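Local atomic coordinates of 70 KDA protein (Xanthomonas sp., PDB entry 4B2N), a protein that cleaves rubber oxidatively as a processive dioxygenase that carries two covalently bound c-type haems. Residues A[258-263]-A[602-607]; A[268-273]-A[465-470]; A[272-277]-A[473-478]; A[442-447]-A[479-484]. All coordinates share one frame; numbering follows the deposited sequence. Where two conformers were deposited one is given.

Contact 1. Residues A[258-263]-A[602-607]; sequences LPALFD and NVAAQY
The end of L261 reaches V603 and Y607 through torsions that lie off the staggered positions: chi1 of -95° places CG and chi2 of 34° places CD1. Some torsional strain may be the price of fitting this branched side chain into a helix-helix interface, where helix 253-261 meets helix 599-607. V603 answers with CG1 anti to its backbone N (chi1 170°), and L261 CD2 touches that methyl at 3.9 Å. The other branch goes to the tyrosine: L261 CD1 lies 3.7 Å from Y607 CB and obliquely to the ring, while L261 CG stands over one face near the rim. The leucine side chain crosses both V603 and Y607 at about a right angle, and its two methyls meet partners one helical turn apart.

Next to the leucine the backbones come nearest at A260 and A604. Their small side chains suit a close approach, with A260 CB and A604 CB 4.4 Å apart. No hydrogen bond spans the segments, and shape and apolar surface carry this buried contact, about 14 Å from a haem c to the V603 side chain. Y276 touches both alanines from a neighbouring loop. Within segment 258-263, L258 O takes two backbone donors, F262 N at 3.0 Å and L261 N at 3.2 Å.

Contact 2. Residues A[268-273]-A[465-470]; sequences TLAPSL and DNIVAS
T268 and D465 cross obliquely, hydroxyl against carboxylate, where the loop after helix 253-261 meets the start of helix 467-481. D465 holds CG anti to its backbone N (chi1 180°), and T268 OG1 donates to D465 OD1 in a very short bond of 2.5 Å, a length best taken as uncertain. The same carboxylate oxygen also lies beside the threonine methyl, with D465 OD1 3.3 Å from T268 CG2. Threonine suits the place because its hydroxyl, bonded to T266 as well, meets the carboxylate while its CG2 also faces I467 CD1, at 4.2 Å.

I467, in the first turn of the helix, brings the tip of its side chain down onto the loop. Its CD1 sits 3.5 Å from A270 CB, tighter than a usual carbon contact, and 3.2 Å from L269 O. A270 also points toward the helix, with A270 CB 3.7 Å from S470 OG. The alanine methyl suits this narrow place between isoleucine and serine.

A water donates both to A270 O at 2.9 Å and to S470 OG at 2.6 Å. S470 OG is bonded to D263 as well, and A270 O accepts from R474. The contact thus combines a hydrogen bond to a carboxylate, probably charge-assisted, with methyl packing and a shared water. No backbone bond joins the two segments, and their polar links depend on side chains and this one water.

Contact 3. Residues A[272-277]-A[473-478]; sequences SLLEYV and RRVPRA
E275 meets R474 and R477 in a salt-bridge network that fastens a loop to helix 467-481, and an ST turn shapes the loop just before it. This polar part is buried and tight. R477 grips the carboxylate side-on: its NE donates to E275 OE2 at 2.9 Å in a nearly straight bond (173°), and its NH2 donates to E275 OE1 at 2.9 Å, on the syn lone pair. R474 comes from the other face of the carboxylate, its guanidinium plane turned 84° from it, and NH1 reaches E275 OE2 from above at 2.9 Å.

Long arginine arms suit this place because their several N-H groups can serve more than one acceptor: R474 NH1 also bonds P259 O and its NH2 bonds A270 O, while R477 NH2 also bonds A444 O and its NH1 bonds S447 O. E275 OE1 accepts in addition from N481. So many donors would be expected to keep the glutamate ionised.

The outer side is more exposed and mostly apolar, though still close. L274 lays CD2 3.6 Å from V475 CG2 and nearer still to R474 CB, at 3.4 Å, while A478 sets its methyl against the loop, its CB 3.4 Å from L274 O. Between the two regions, S272 CB lies over one face of the R474 guanidinium, offset toward its rim and 3.3 Å from NE. With S272 OG anti to its backbone N (chi1 171°), that hydroxyl accepts from L274 N at 3.0 Å.

Contact 4. Residues A[442-447]-A[479-484]; sequences RRAWNS and IYNNGG
R443 lies across Y480 at about a right angle, extended from CG to NE, and its guanidinium rests flat on the ring with planes 28° apart. The cation-pi contact is off-centre, R443 CZ being 4.6 Å from the Y480 ring centroid, whereas R443 CD stands over the face as a CH-pi donor, 4.1 Å from that centroid. A residue both long and cationic suits this role, because NH1 passes the ring and donates to Y480 O at 3.0 Å.

That carbonyl is also bonded by G483 N, at 2.9 Å and from the opposite face of its plane. The second bond belongs to a Schellman motif, completed by G484 N to I479 O, which ends helix 467-481. G483 is its C-prime residue, and the positive phi of 99° is readily taken up by glycine. A water joins R443 NH1 to G484 O, so the arginine grips the helix end twice.

Further out, E439 holds R443 NE in a salt bridge, positioning the guanidinium. S447 OG donates to R443 O at 2.8 Å and shares a water with N481 OD1, while another water links N446 ND2 to Y480 OH. N481 packs its amide on A444, ND2 to CB 3.5 Å, with E275 as the amide's polar partner. The C-terminal turns of helices 439-446 and 467-481 thus meet here, beside the loop that carries E275.

In the fold
Contact 1 is the buried, wholly apolar one, joining helices 253-261 and 599-607; the other three are partly buried and mix polar with apolar partners. Contacts 2, 3 and 4 meet helix 467-481 in turn, at its start, its middle and its end. Contacts 2 and 3 bring it the loop that follows helix 253-261 and share the part around S272, which touches the helix in contact 3, whereas contact 4 brings helix 439-446. The chemistry shifts from a short hydrogen bond and a water in contact 2, through buried salt bridges in contact 3, to cation-pi stacking and helix capping in contact 4. D263 ties contact 1 to the helix through R473, and all four lie away from the haem-binding sites.

Contact 1. Residues A[258-263]-A[602-607]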
loop_
_atom_site.group_PDB
_atom_site.type_symbol
_atom_site.label_atom_id
_atom_site.label_comp_id
_atom_site.label_asym_id
_atom_site.label_seq_id
_atom_site.Cartn_x
_atom_site.Cartn_y
_atom_site.Cartn_z
ATOM N N LEU A 258 1.327 -16.605 -2.006
ATOM C CA LEU A 258 2.752 -16.983 -1.955
ATOM C C LEU A 258 3.049 -18.476 -1.618
ATOM O O LEU A 258 3.738 -19.171 -2.418
ATOM C CB LEU A 258 3.526 -16.008 -0.986
ATOM C CG LEU A 258 3.631 -14.536 -1.444
ATOM C CD1 LEU A 258 4.339 -13.735 -0.397
ATOM C CD2 LEU A 258 4.389 -14.436 -2.781
ATOM N N PRO A 259 2.568 -18.987 -0.475
ATOM C CA PRO A 259 3.029 -20.374 -0.188
ATOM C C PRO A 259 2.428 -21.453 -1.059
ATOM O O PRO A 259 2.962 -22.573 -1.068
ATOM C CB PRO A 259 2.637 -20.589 1.268
ATOM C CG PRO A 259 1.561 -19.583 1.548
ATOM C CD PRO A 259 1.924 -18.386 0.713
ATOM N N ALA A 260 1.360 -21.118 -1.793
ATOM C CA ALA A 260 0.784 -22.041 -2.773
ATOM C C ALA A 260 1.695 -22.289 -3.948
ATOM O O ALA A 260 1.707 -23.374 -4.441
ATOM C CB ALA A 260 -0.550 -21.516 -3.309
ATOM N N LEU A 261 2.443 -21.272 -4.404
ATOM C CA LEU A 261 3.153 -21.339 -5.673
ATOM C C LEU A 261 4.635 -21.540 -5.416
ATOM O O LEU A 261 5.286 -22.255 -6.173
ATOM C CB LEU A 261 2.978 -20.024 -6.425
ATOM C CG LEU A 261 1.853 -19.885 -7.489
ATOM C CD1 LEU A 261 0.599 -20.666 -7.140
ATOM C CD2 LEU A 261 1.524 -18.385 -7.706
ATOM N N PHE A 262 5.139 -20.971 -4.303
ATOM C CA PHE A 262 6.606 -20.786 -4.152
ATOM C C PHE A 262 7.084 -21.480 -2.924
ATOM O O PHE A 262 6.442 -21.418 -1.910
ATOM C CB PHE A 262 7.005 -19.297 -4.012
ATOM C CG PHE A 262 6.611 -18.476 -5.229
ATOM C CD1 PHE A 262 7.301 -18.619 -6.396
ATOM C CD2 PHE A 262 5.495 -17.638 -5.188
ATOM C CE1 PHE A 262 6.931 -17.906 -7.534
ATOM C CE2 PHE A 262 5.061 -16.942 -6.330
ATOM C CZ PHE A 262 5.812 -17.048 -7.499
ATOM N N ASP A 263 8.220 -22.114 -3.039
ATOM C CA ASP A 263 8.892 -22.698 -1.900
ATOM C C ASP A 263 9.219 -21.531 -0.948
ATOM O O ASP A 263 9.767 -20.485 -1.341
ATOM C CB ASP A 263 10.164 -23.393 -2.438
ATOM C CG ASP A 263 10.985 -24.054 -1.336
ATOM O OD1 ASP A 263 11.384 -23.345 -0.390
ATOM O OD2 ASP A 263 11.264 -25.290 -1.393
ATOM N N ASN A 602 -7.780 -18.176 -8.546
ATOM C CA ASN A 602 -7.790 -18.982 -9.749
ATOM C C ASN A 602 -6.410 -19.323 -10.189
ATOM O O ASN A 602 -6.185 -20.414 -10.716
ATOM C CB ASN A 602 -8.641 -18.315 -10.860
ATOM C CG ASN A 602 -10.111 -18.265 -10.426
ATOM O OD1 ASN A 602 -10.608 -17.267 -9.886
ATOM N ND2 ASN A 602 -10.760 -19.394 -10.529
ATOM N N VAL A 603 -5.464 -18.418 -9.945
ATOM C CA VAL A 603 -4.033 -18.747 -10.222
ATOM C C VAL A 603 -3.573 -19.966 -9.391
ATOM O O VAL A 603 -2.944 -20.906 -9.889
ATOM C CB VAL A 603 -3.146 -17.482 -9.966
ATOM C CG1 VAL A 603 -1.649 -17.845 -9.988
ATOM C CG2 VAL A 603 -3.425 -16.465 -11.062
ATOM N N ALA A 604 -3.819 -19.896 -8.106
ATOM C CA ALA A 604 -3.612 -21.025 -7.187
ATOM C C ALA A 604 -4.284 -22.314 -7.668
ATOM O O ALA A 604 -3.593 -23.348 -7.765
ATOM C CB ALA A 604 -4.127 -20.653 -5.805
ATOM N N ALA A 605 -5.581 -22.236 -8.011
ATOM C CA ALA A 605 -6.342 -23.421 -8.480
ATOM C C ALA A 605 -5.632 -23.965 -9.679
ATOM O O ALA A 605 -5.315 -25.166 -9.780
ATOM C CB ALA A 605 -7.756 -23.015 -8.848
ATOM N N GLN A 606 -5.298 -23.080 -10.601
ATOM C CA GLN A 606 -4.712 -23.604 -11.841
ATOM C C GLN A 606 -3.321 -24.207 -11.616
ATOM O O GLN A 606 -3.024 -25.274 -12.178
ATOM C CB GLN A 606 -4.664 -22.520 -12.958
ATOM C CG GLN A 606 -4.082 -23.065 -14.260
ATOM C CD GLN A 606 -3.976 -21.983 -15.312
ATOM O OE1 GLN A 606 -3.682 -20.831 -14.981
ATOM N NE2 GLN A 606 -4.291 -22.327 -16.576
ATOM N N TYR A 607 -2.444 -23.534 -10.864
ATOM C CA TYR A 607 -1.144 -24.148 -10.562
ATOM C C TYR A 607 -1.254 -25.425 -9.727
ATOM O O TYR A 607 -0.312 -26.189 -9.661
ATOM C CB TYR A 607 -0.231 -23.184 -9.791
ATOM C CG TYR A 607 0.513 -22.275 -10.748
ATOM C CD1 TYR A 607 -0.067 -21.087 -11.193
ATOM C CD2 TYR A 607 1.737 -22.634 -11.253
ATOM C CE1 TYR A 607 0.595 -20.237 -12.098
ATOM C CE2 TYR A 607 2.412 -21.808 -12.127
ATOM C CZ TYR A 607 1.856 -20.606 -12.548
ATOM O OH TYR A 607 2.551 -19.837 -13.483
#

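Contact 2. Residues A[268-273]-A[465-470]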
loop_
_atom_site.group_PDB
_atom_site.type_symbol
_atom_site.label_atom_id
_atom_site.label_comp_id
_atom_site.label_asym_id
_atom_site.label_seq_id
_atom_site.Cartn_x
_atom_site.Cartn_y
_atom_site.Cartn_z
ATOM N N THR A 268 11.809 -20.961 -5.111
ATOM C CA THR A 268 11.541 -21.792 -6.253
ATOM C C THR A 268 10.018 -21.836 -6.540
ATOM O O THR A 268 9.181 -21.911 -5.631
ATOM C CB THR A 268 12.000 -23.245 -5.992
ATOM O OG1 THR A 268 13.382 -23.248 -5.612
ATOM C CG2 THR A 268 11.814 -24.080 -7.207
ATOM N N LEU A 269 9.669 -21.690 -7.808
ATOM C CA LEU A 269 8.299 -21.897 -8.216
ATOM C C LEU A 269 8.050 -23.422 -8.152
ATOM O O LEU A 269 8.570 -24.176 -8.932
ATOM C CB LEU A 269 8.071 -21.402 -9.651
ATOM C CG LEU A 269 6.690 -21.624 -10.288
ATOM C CD1 LEU A 269 5.601 -20.970 -9.449
ATOM C CD2 LEU A 269 6.621 -21.092 -11.725
ATOM N N ALA A 270 7.280 -23.849 -7.184
ATOM C CA ALA A 270 7.055 -25.272 -6.947
ATOM C C ALA A 270 5.749 -25.352 -6.166
ATOM O O ALA A 270 5.748 -25.348 -4.947
ATOM C CB ALA A 270 8.236 -25.850 -6.141
ATOM N N PRO A 271 4.622 -25.372 -6.862
ATOM C CA PRO A 271 3.325 -25.310 -6.225
ATOM C C PRO A 271 3.065 -26.488 -5.343
ATOM O O PRO A 271 3.582 -27.568 -5.663
ATOM C CB PRO A 271 2.384 -25.358 -7.446
ATOM C CG PRO A 271 3.152 -24.572 -8.417
ATOM C CD PRO A 271 4.480 -25.264 -8.313
ATOM N N SER A 272 2.336 -26.299 -4.245
ATOM C CA SER A 272 2.021 -27.442 -3.360
ATOM C C SER A 272 0.729 -27.132 -2.693
ATOM O O SER A 272 0.402 -25.967 -2.517
ATOM C CB SER A 272 3.107 -27.580 -2.271
ATOM O OG SER A 272 2.791 -28.528 -1.232
ATOM N N LEU A 273 -0.001 -28.175 -2.296
ATOM C CA LEU A 273 -1.209 -28.011 -1.450
ATOM C C LEU A 273 -0.846 -27.797 0.038
ATOM O O LEU A 273 -1.670 -27.379 0.786
ATOM C CB LEU A 273 -2.036 -29.308 -1.513
ATOM C CG LEU A 273 -2.563 -29.679 -2.903
ATOM C CD1 LEU A 273 -3.284 -31.018 -2.908
ATOM C CD2 LEU A 273 -3.511 -28.528 -3.217
ATOM N N ASP A 465 17.366 -25.698 -4.921
ATOM C CA ASP A 465 16.429 -25.098 -5.797
ATOM C C ASP A 465 16.036 -26.227 -6.727
ATOM O O ASP A 465 16.540 -26.325 -7.835
ATOM C CB ASP A 465 17.144 -23.991 -6.572
ATOM C CG ASP A 465 16.259 -23.295 -7.522
ATOM O OD1 ASP A 465 15.036 -23.349 -7.427
ATOM O OD2 ASP A 465 16.788 -22.679 -8.431
ATOM N N ASN A 466 15.200 -27.135 -6.245
ATOM C CA ASN A 466 14.681 -28.146 -7.161
ATOM C C ASN A 466 13.415 -28.692 -6.596
ATOM O O ASN A 466 13.142 -28.587 -5.401
ATOM C CB ASN A 466 15.685 -29.227 -7.601
ATOM C CG ASN A 466 15.875 -30.296 -6.588
ATOM O OD1 ASN A 466 16.682 -30.110 -5.674
ATOM N ND2 ASN A 466 15.126 -31.410 -6.693
ATOM N N ILE A 467 12.606 -29.094 -7.542
ATOM C CA ILE A 467 11.179 -29.318 -7.371
ATOM C C ILE A 467 11.069 -30.563 -6.502
ATOM O O ILE A 467 10.312 -30.558 -5.521
ATOM C CB ILE A 467 10.493 -29.563 -8.746
ATOM C CG1 ILE A 467 10.478 -28.290 -9.618
ATOM C CG2 ILE A 467 9.053 -30.083 -8.570
ATOM C CD1 ILE A 467 9.687 -27.189 -8.980
ATOM N N VAL A 468 11.869 -31.597 -6.775
ATOM C CA VAL A 468 11.782 -32.836 -5.972
ATOM C C VAL A 468 12.082 -32.537 -4.502
ATOM O O VAL A 468 11.310 -32.947 -3.591
ATOM C CB VAL A 468 12.736 -33.933 -6.516
ATOM C CG1 VAL A 468 13.000 -35.012 -5.483
ATOM C CG2 VAL A 468 12.154 -34.494 -7.804
ATOM N N ALA A 469 13.148 -31.759 -4.271
ATOM C CA ALA A 469 13.559 -31.470 -2.895
ATOM C C ALA A 469 12.528 -30.524 -2.248
ATOM O O ALA A 469 12.234 -30.590 -1.024
ATOM C CB ALA A 469 14.954 -30.880 -2.930
ATOM N N SER A 470 11.990 -29.609 -3.050
ATOM C CA SER A 470 10.948 -28.739 -2.526
ATOM C C SER A 470 9.742 -29.557 -2.040
ATOM O O SER A 470 9.181 -29.291 -0.967
ATOM C CB SER A 470 10.518 -27.699 -3.533
ATOM O OG SER A 470 9.635 -26.779 -2.873
HETATM O O HOH W 1 7.090 -27.132 -3.163
#

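Contact 3. Residues A[272-277]-A[473-478]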
loop_
_atom_site.group_PDB
_atom_site.type_symbol
_atom_site.label_atom_id
_atom_site.label_comp_id
_atom_site.label_asym_id
_atom_site.label_seq_id
_atom_site.Cartn_x
_atom_site.Cartn_y
_atom_site.Cartn_z
ATOM N N SER A 272 2.336 -26.299 -4.245
ATOM C CA SER A 272 2.021 -27.442 -3.360
ATOM C C SER A 272 0.729 -27.132 -2.693
ATOM O O SER A 272 0.402 -25.967 -2.517
ATOM C CB SER A 272 3.107 -27.580 -2.271
ATOM O OG SER A 272 2.791 -28.528 -1.232
ATOM N N LEU A 273 -0.001 -28.175 -2.296
ATOM C CA LEU A 273 -1.209 -28.011 -1.450
ATOM C C LEU A 273 -0.846 -27.797 0.038
ATOM O O LEU A 273 -1.670 -27.379 0.786
ATOM C CB LEU A 273 -2.036 -29.308 -1.513
ATOM C CG LEU A 273 -2.563 -29.679 -2.903
ATOM C CD1 LEU A 273 -3.284 -31.018 -2.908
ATOM C CD2 LEU A 273 -3.511 -28.528 -3.217
ATOM N N LEU A 274 0.367 -28.104 0.465
ATOM C CA LEU A 274 0.638 -28.404 1.881
ATOM C C LEU A 274 0.722 -27.197 2.794
ATOM O O LEU A 274 0.530 -27.272 4.050
ATOM C CB LEU A 274 1.975 -29.162 1.962
ATOM C CG LEU A 274 1.801 -30.659 1.956
ATOM C CD1 LEU A 274 1.103 -30.991 0.684
ATOM C CD2 LEU A 274 3.155 -31.251 1.914
ATOM N N GLU A 275 1.029 -26.049 2.203
ATOM C CA GLU A 275 1.137 -24.828 3.017
ATOM C C GLU A 275 0.125 -23.733 2.694
ATOM O O GLU A 275 0.123 -22.684 3.292
ATOM C CB GLU A 275 2.560 -24.278 2.932
ATOM C CG GLU A 275 3.579 -25.259 3.511
ATOM C CD GLU A 275 4.912 -24.557 3.703
ATOM O OE1 GLU A 275 5.108 -23.879 4.780
ATOM O OE2 GLU A 275 5.771 -24.638 2.793
ATOM N N TYR A 276 -0.716 -23.990 1.717
ATOM C CA TYR A 276 -1.793 -23.079 1.366
ATOM C C TYR A 276 -3.071 -23.405 2.132
ATOM O O TYR A 276 -3.609 -24.505 1.973
ATOM C CB TYR A 276 -2.061 -23.272 -0.102
ATOM C CG TYR A 276 -3.040 -22.291 -0.694
ATOM C CD1 TYR A 276 -2.883 -20.900 -0.502
ATOM C CD2 TYR A 276 -4.092 -22.754 -1.493
ATOM C CE1 TYR A 276 -3.798 -19.989 -1.073
ATOM C CE2 TYR A 276 -5.017 -21.886 -2.049
ATOM C CZ TYR A 276 -4.872 -20.502 -1.869
ATOM O OH TYR A 276 -5.805 -19.642 -2.472
ATOM N N VAL A 277 -3.586 -22.432 2.897
ATOM C CA VAL A 277 -4.851 -22.607 3.646
ATOM C C VAL A 277 -5.915 -22.102 2.653
ATOM O O VAL A 277 -6.159 -20.904 2.581
ATOM C CB VAL A 277 -4.810 -21.810 4.983
ATOM C CG1 VAL A 277 -6.115 -21.929 5.776
ATOM C CG2 VAL A 277 -3.633 -22.274 5.838
ATOM N N ARG A 473 10.539 -31.172 1.342
ATOM C CA ARG A 473 10.508 -30.241 2.498
ATOM C C ARG A 473 9.103 -29.782 2.891
ATOM O O ARG A 473 8.877 -29.402 4.080
ATOM C CB ARG A 473 11.330 -28.962 2.188
ATOM C CG ARG A 473 12.860 -29.204 2.202
ATOM C CD ARG A 473 13.644 -27.939 1.836
ATOM N NE ARG A 473 13.295 -27.276 0.568
ATOM C CZ ARG A 473 14.009 -27.396 -0.555
ATOM N NH1 ARG A 473 15.032 -28.246 -0.590
ATOM N NH2 ARG A 473 13.712 -26.672 -1.628
ATOM N N ARG A 474 8.206 -29.702 1.906
ATOM C CA ARG A 474 6.775 -29.287 2.205
ATOM C C ARG A 474 6.120 -30.041 3.376
ATOM O O ARG A 474 5.356 -29.470 4.213
ATOM C CB ARG A 474 5.881 -29.416 0.941
ATOM C CG ARG A 474 6.218 -28.388 -0.118
ATOM C CD ARG A 474 5.772 -26.972 0.293
ATOM N NE ARG A 474 5.772 -26.170 -0.930
ATOM C CZ ARG A 474 5.315 -24.947 -1.018
ATOM N NH1 ARG A 474 4.869 -24.342 0.063
ATOM N NH2 ARG A 474 5.272 -24.373 -2.221
ATOM N N VAL A 475 6.371 -31.353 3.451
ATOM C CA VAL A 475 5.638 -32.178 4.432
ATOM C C VAL A 475 6.056 -31.813 5.885
ATOM O O VAL A 475 5.217 -31.438 6.699
ATOM C CB VAL A 475 5.818 -33.685 4.112
ATOM C CG1 VAL A 475 5.085 -34.506 5.154
ATOM C CG2 VAL A 475 5.284 -34.020 2.721
ATOM N N PRO A 476 7.376 -31.883 6.217
ATOM C CA PRO A 476 7.732 -31.530 7.589
ATOM C C PRO A 476 7.498 -30.067 7.824
ATOM O O PRO A 476 7.257 -29.706 8.941
ATOM C CB PRO A 476 9.257 -31.785 7.696
ATOM C CG PRO A 476 9.714 -31.924 6.282
ATOM C CD PRO A 476 8.536 -32.464 5.529
ATOM N N ARG A 477 7.530 -29.227 6.786
ATOM C CA ARG A 477 7.089 -27.794 7.021
ATOM C C ARG A 477 5.636 -27.702 7.494
ATOM O O ARG A 477 5.288 -27.024 8.537
ATOM C CB ARG A 477 7.313 -26.973 5.734
ATOM C CG ARG A 477 8.827 -26.600 5.518
ATOM C CD ARG A 477 9.040 -25.745 4.232
ATOM N NE ARG A 477 8.230 -24.550 4.414
ATOM C CZ ARG A 477 8.508 -23.491 5.157
ATOM N NH1 ARG A 477 9.682 -23.380 5.793
ATOM N NH2 ARG A 477 7.580 -22.548 5.299
ATOM N N ALA A 478 4.753 -28.386 6.761
ATOM C CA ALA A 478 3.297 -28.399 7.095
ATOM C C ALA A 478 3.082 -28.971 8.501
ATOM O O ALA A 478 2.223 -28.516 9.247
ATOM C CB ALA A 478 2.520 -29.207 6.047
#

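Contact 4. Residues A[442-447]-A[479-484]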
loop_
_atom_site.group_PDB
_atom_site.type_symbol
_atom_site.label_atom_id
_atom_site.label_comp_id
_atom_site.label_asym_id
_atom_site.label_seq_id
_atom_site.Cartn_x
_atom_site.Cartn_y
_atom_site.Cartn_z
ATOM N N ARG A 442 1.005 -17.987 9.523
ATOM C CA ARG A 442 2.116 -17.250 10.105
ATOM C C ARG A 442 3.327 -18.155 10.280
ATOM O O ARG A 442 4.453 -17.744 10.049
ATOM C CB ARG A 442 1.703 -16.545 11.414
ATOM C CG ARG A 442 0.737 -15.408 11.144
ATOM C CD ARG A 442 0.419 -14.588 12.387
ATOM N NE ARG A 442 0.140 -15.435 13.540
ATOM C CZ ARG A 442 -1.053 -15.906 13.849
ATOM N NH1 ARG A 442 -2.086 -15.628 13.096
ATOM N NH2 ARG A 442 -1.209 -16.679 14.907
ATOM N N ARG A 443 3.094 -19.416 10.626
ATOM C CA ARG A 443 4.234 -20.299 10.828
ATOM C C ARG A 443 4.955 -20.609 9.497
ATOM O O ARG A 443 6.184 -20.755 9.539
ATOM C CB ARG A 443 3.829 -21.610 11.475
ATOM C CG ARG A 443 3.650 -21.485 12.971
ATOM C CD ARG A 443 3.332 -22.873 13.556
ATOM N NE ARG A 443 3.182 -22.699 15.002
ATOM C CZ ARG A 443 3.645 -23.552 15.929
ATOM N NH1 ARG A 443 4.305 -24.668 15.584
ATOM N NH2 ARG A 443 3.507 -23.244 17.246
ATOM N N ALA A 444 4.206 -20.746 8.403
ATOM C CA ALA A 444 4.802 -20.949 7.085
ATOM C C ALA A 444 5.757 -19.775 6.706
ATOM O O ALA A 444 6.839 -19.941 6.137
ATOM C CB ALA A 444 3.712 -21.016 6.031
ATOM N N TRP A 445 5.250 -18.562 6.937
ATOM C CA TRP A 445 6.018 -17.352 6.750
ATOM C C TRP A 445 7.247 -17.303 7.673
ATOM O O TRP A 445 8.383 -17.019 7.225
ATOM C CB TRP A 445 5.077 -16.165 7.060
ATOM C CG TRP A 445 5.811 -14.865 7.051
ATOM C CD1 TRP A 445 6.618 -14.348 8.053
ATOM C CD2 TRP A 445 5.830 -13.896 5.983
ATOM N NE1 TRP A 445 7.118 -13.111 7.682
ATOM C CE2 TRP A 445 6.669 -12.799 6.434
ATOM C CE3 TRP A 445 5.233 -13.829 4.705
ATOM C CZ2 TRP A 445 6.936 -11.675 5.631
ATOM C CZ3 TRP A 445 5.478 -12.667 3.917
ATOM C CH2 TRP A 445 6.294 -11.612 4.388
ATOM N N ASN A 446 7.007 -17.466 8.992
ATOM C CA ASN A 446 8.019 -17.378 10.048
ATOM C C ASN A 446 9.197 -18.326 9.869
ATOM O O ASN A 446 10.294 -18.075 10.370
ATOM C CB ASN A 446 7.369 -17.666 11.397
ATOM C CG ASN A 446 6.441 -16.549 11.829
ATOM O OD1 ASN A 446 6.481 -15.458 11.225
ATOM N ND2 ASN A 446 5.618 -16.778 12.874
ATOM N N SER A 447 8.966 -19.441 9.196
ATOM C CA SER A 447 9.962 -20.478 9.060
ATOM C C SER A 447 10.625 -20.432 7.681
ATOM O O SER A 447 11.048 -21.473 7.191
ATOM C CB SER A 447 9.292 -21.878 9.265
ATOM O OG SER A 447 8.284 -22.081 8.264
ATOM N N ILE A 479 3.875 -29.982 8.866
ATOM C CA ILE A 479 3.811 -30.517 10.205
ATOM C C ILE A 479 4.144 -29.464 11.264
ATOM O O ILE A 479 3.398 -29.291 12.276
ATOM C CB ILE A 479 4.720 -31.744 10.344
ATOM C CG1 ILE A 479 4.101 -32.922 9.535
ATOM C CG2 ILE A 479 4.865 -32.101 11.825
ATOM C CD1 ILE A 479 5.169 -34.006 9.271
ATOM N N TYR A 480 5.236 -28.749 11.052
ATOM C CA TYR A 480 5.570 -27.634 11.927
ATOM C C TYR A 480 4.437 -26.591 11.917
ATOM O O TYR A 480 4.010 -26.129 12.992
ATOM C CB TYR A 480 6.877 -26.916 11.505
ATOM C CG TYR A 480 7.022 -25.660 12.298
ATOM C CD1 TYR A 480 7.278 -25.725 13.679
ATOM C CD2 TYR A 480 6.830 -24.391 11.696
ATOM C CE1 TYR A 480 7.319 -24.560 14.445
ATOM C CE2 TYR A 480 6.920 -23.222 12.443
ATOM C CZ TYR A 480 7.162 -23.329 13.818
ATOM O OH TYR A 480 7.238 -22.159 14.523
ATOM N N ASN A 481 3.954 -26.233 10.735
ATOM C CA ASN A 481 2.866 -25.231 10.618
ATOM C C ASN A 481 1.604 -25.612 11.435
ATOM O O ASN A 481 0.859 -24.735 11.972
ATOM C CB ASN A 481 2.497 -25.039 9.144
ATOM C CG ASN A 481 3.627 -24.407 8.349
ATOM O OD1 ASN A 481 4.604 -23.915 8.923
ATOM N ND2 ASN A 481 3.475 -24.400 7.002
ATOM N N ASN A 482 1.430 -26.925 11.615
ATOM C CA ASN A 482 0.263 -27.461 12.316
ATOM C C ASN A 482 0.634 -27.896 13.735
ATOM O O ASN A 482 -0.038 -28.739 14.337
ATOM C CB ASN A 482 -0.372 -28.597 11.476
ATOM C CG ASN A 482 -1.007 -28.084 10.137
ATOM O OD1 ASN A 482 -0.346 -27.895 9.016
ATOM N ND2 ASN A 482 -2.300 -27.835 10.241
ATOM N N GLY A 483 1.712 -27.357 14.291
ATOM C CA GLY A 483 2.010 -27.567 15.731
ATOM C C GLY A 483 3.016 -28.638 16.071
ATOM O O GLY A 483 3.288 -28.879 17.248
ATOM N N GLY A 484 3.584 -29.266 15.043
ATOM C CA GLY A 484 4.617 -30.281 15.175
ATOM C C GLY A 484 6.027 -29.723 15.392
ATOM O O GLY A 484 6.203 -28.501 15.587
HETATM O O HOH W 2 5.412 -26.411 17.313
HETATM O O HOH W 3 6.546 -19.407 14.188
HETATM O O HOH W 4 7.275 -24.608 7.973
#